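Local coordinates for protein YrdA (PDB 3TIO) that probably binds zinc at its subunit interfaces, as a homologue of the gamma-class carbonic anhydrases, and may switch between allosteric conformations, at the interface of chains A and B. Sequence-based numbering; all coordinates share one arbitrary frame. Chains: chain A/B, Protein YrdA.

The interface of chains A and B. Residues chain A 61, 90; chain B 45, 64, 66, 69, 93, 95.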
loop_
_atom_site.group_PDB
_atom_site.type_symbol
_atom_site.label_atom_id
_atom_site.label_comp_id
_atom_site.label_asym_id
_atom_site.label_seq_id
_atom_site.Cartn_x
_atom_site.Cartn_y
_atom_site.Cartn_z
ATOM N N ASP A 61 1.656 -7.600 -7.212
ATOM C CA ASP A 61 0.551 -7.359 -6.284
ATOM C C ASP A 61 0.602 -6.071 -5.479
ATOM O O ASP A 61 1.603 -5.771 -4.839
ATOM C CB ASP A 61 0.432 -8.515 -5.276
ATOM C CG ASP A 61 0.737 -9.867 -5.878
ATOM O OD1 ASP A 61 1.866 -10.052 -6.377
ATOM O OD2 ASP A 61 -0.148 -10.751 -5.831
ATOM N N HIS A 90 6.165 -6.054 -5.491
ATOM C CA HIS A 90 4.892 -5.880 -4.799
ATOM C C HIS A 90 4.808 -4.502 -4.162
ATOM O O HIS A 90 5.809 -3.966 -3.681
ATOM C CB HIS A 90 4.739 -6.891 -3.662
ATOM C CG HIS A 90 4.959 -8.314 -4.062
ATOM N ND1 HIS A 90 4.057 -9.028 -4.818
ATOM C CD2 HIS A 90 5.962 -9.171 -3.762
ATOM C CE1 HIS A 90 4.491 -10.268 -4.961
ATOM N NE2 HIS A 90 5.644 -10.379 -4.330
ATOM N N ARG B 45 -0.751 -14.785 -1.363
ATOM C CA ARG B 45 -0.445 -15.653 -2.493
ATOM C C ARG B 45 0.552 -16.750 -2.113
ATOM O O ARG B 45 1.725 -16.483 -1.855
ATOM C CB ARG B 45 0.080 -14.781 -3.650
ATOM C CG ARG B 45 0.355 -15.507 -4.968
ATOM C CD ARG B 45 0.102 -14.606 -6.194
ATOM N NE ARG B 45 1.029 -13.480 -6.357
ATOM C CZ ARG B 45 2.232 -13.554 -6.925
ATOM N NH1 ARG B 45 2.690 -14.711 -7.393
ATOM N NH2 ARG B 45 2.970 -12.456 -7.059
ATOM N N MET B 64 0.015 -7.404 2.119
ATOM C CA MET B 64 0.357 -8.223 0.963
ATOM C C MET B 64 1.318 -9.282 1.469
ATOM O O MET B 64 2.399 -8.963 1.971
ATOM C CB MET B 64 1.023 -7.366 -0.122
ATOM C CG MET B 64 0.962 -7.938 -1.548
ATOM S SD MET B 64 2.019 -9.367 -1.879
ATOM C CE MET B 64 0.813 -10.618 -2.305
ATOM N N HIS B 66 3.380 -12.842 0.520
ATOM C CA HIS B 66 3.866 -13.736 -0.526
ATOM C C HIS B 66 5.056 -14.538 -0.010
ATOM O O HIS B 66 5.492 -14.370 1.131
ATOM C CB HIS B 66 4.277 -12.958 -1.781
ATOM C CG HIS B 66 4.386 -13.812 -3.010
ATOM N ND1 HIS B 66 5.291 -13.561 -4.017
ATOM C CD2 HIS B 66 3.698 -14.915 -3.392
ATOM C CE1 HIS B 66 5.159 -14.471 -4.966
ATOM N NE2 HIS B 66 4.200 -15.305 -4.611
ATOM N N HIS B 69 10.697 -15.768 -4.066
ATOM C CA HIS B 69 10.710 -16.106 -5.487
ATOM C C HIS B 69 11.820 -17.101 -5.788
ATOM O O HIS B 69 13.000 -16.757 -5.744
ATOM C CB HIS B 69 10.923 -14.845 -6.330
ATOM C CG HIS B 69 9.835 -13.829 -6.182
ATOM N ND1 HIS B 69 9.923 -12.561 -6.717
ATOM C CD2 HIS B 69 8.633 -13.895 -5.564
ATOM C CE1 HIS B 69 8.821 -11.891 -6.434
ATOM N NE2 HIS B 69 8.023 -12.676 -5.736
ATOM N N MET B 93 3.841 -5.618 4.398
ATOM C CA MET B 93 4.363 -6.436 3.313
ATOM C C MET B 93 5.185 -7.548 3.958
ATOM O O MET B 93 6.211 -7.270 4.576
ATOM C CB MET B 93 5.257 -5.573 2.413
ATOM C CG MET B 93 5.982 -6.306 1.291
ATOM S SD MET B 93 4.949 -6.660 -0.143
ATOM C CE MET B 93 5.109 -8.454 -0.231
ATOM N N HIS B 95 7.183 -11.100 3.176
ATOM C CA HIS B 95 7.713 -11.864 2.062
ATOM C C HIS B 95 8.675 -12.983 2.443
ATOM O O HIS B 95 9.843 -12.737 2.740
ATOM C CB HIS B 95 8.397 -10.899 1.094
ATOM C CG HIS B 95 8.381 -11.362 -0.326
ATOM N ND1 HIS B 95 9.382 -12.135 -0.872
ATOM C CD2 HIS B 95 7.462 -11.187 -1.302
ATOM C CE1 HIS B 95 9.081 -12.417 -2.126
ATOM N NE2 HIS B 95 7.920 -11.854 -2.411
#
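A:His90 turns one and the same side of its ring toward two methionines of chain B. B:Met64 sets its sulfur SD over that face near the rim, 3.6 Å from the ring nitrogen ND1, while B:Met93 brings SD to within 3.5 Å of A:His90 CB and swings its methyl CE toward CD2. B:Met64 CE also packs on A:Asp61 CG (3.7 Å), linking this apolar centre to the carboxylate.

With CG anti to its carbonyl carbon (chi1 -52°), A:His90 points its NE2 into a histidine cluster. That atom lies 3.2 Å from ND1 of B:His66, the two rings meeting edge-to-face with planes 78° apart, 3.3 Å from B:His95 NE2 and 3.6 Å from B:His69 NE2. Such similar spacings suit four nitrogens around one zinc: the three chain B histidines form a metal site, and A:His90 probably completes it. A weak hydrogen bond from its ND1 to A:Asp61 OD1 would help orient the ring.

At the polar rim, B:Arg45 grips A:Asp61 side-on, the carboxylate and guanidinium only 8° from coplanar. The salt-bridging NH2 reaches OD1 (2.7 Å) and NE reaches OD2 (3.0 Å), both through syn lone pairs. B:Arg45 CZ sits, tilted, over the rim of the B:His66 face. Were B:Arg45 shortened to an alanine, the carboxylate would probably lose its cationic mate and B:His66 this cover. The salt bridge thus joins neighbouring subunits, and A:His90 probably also ties chain A to the zinc, at the boundary where gamma-class enzymes carry theirs.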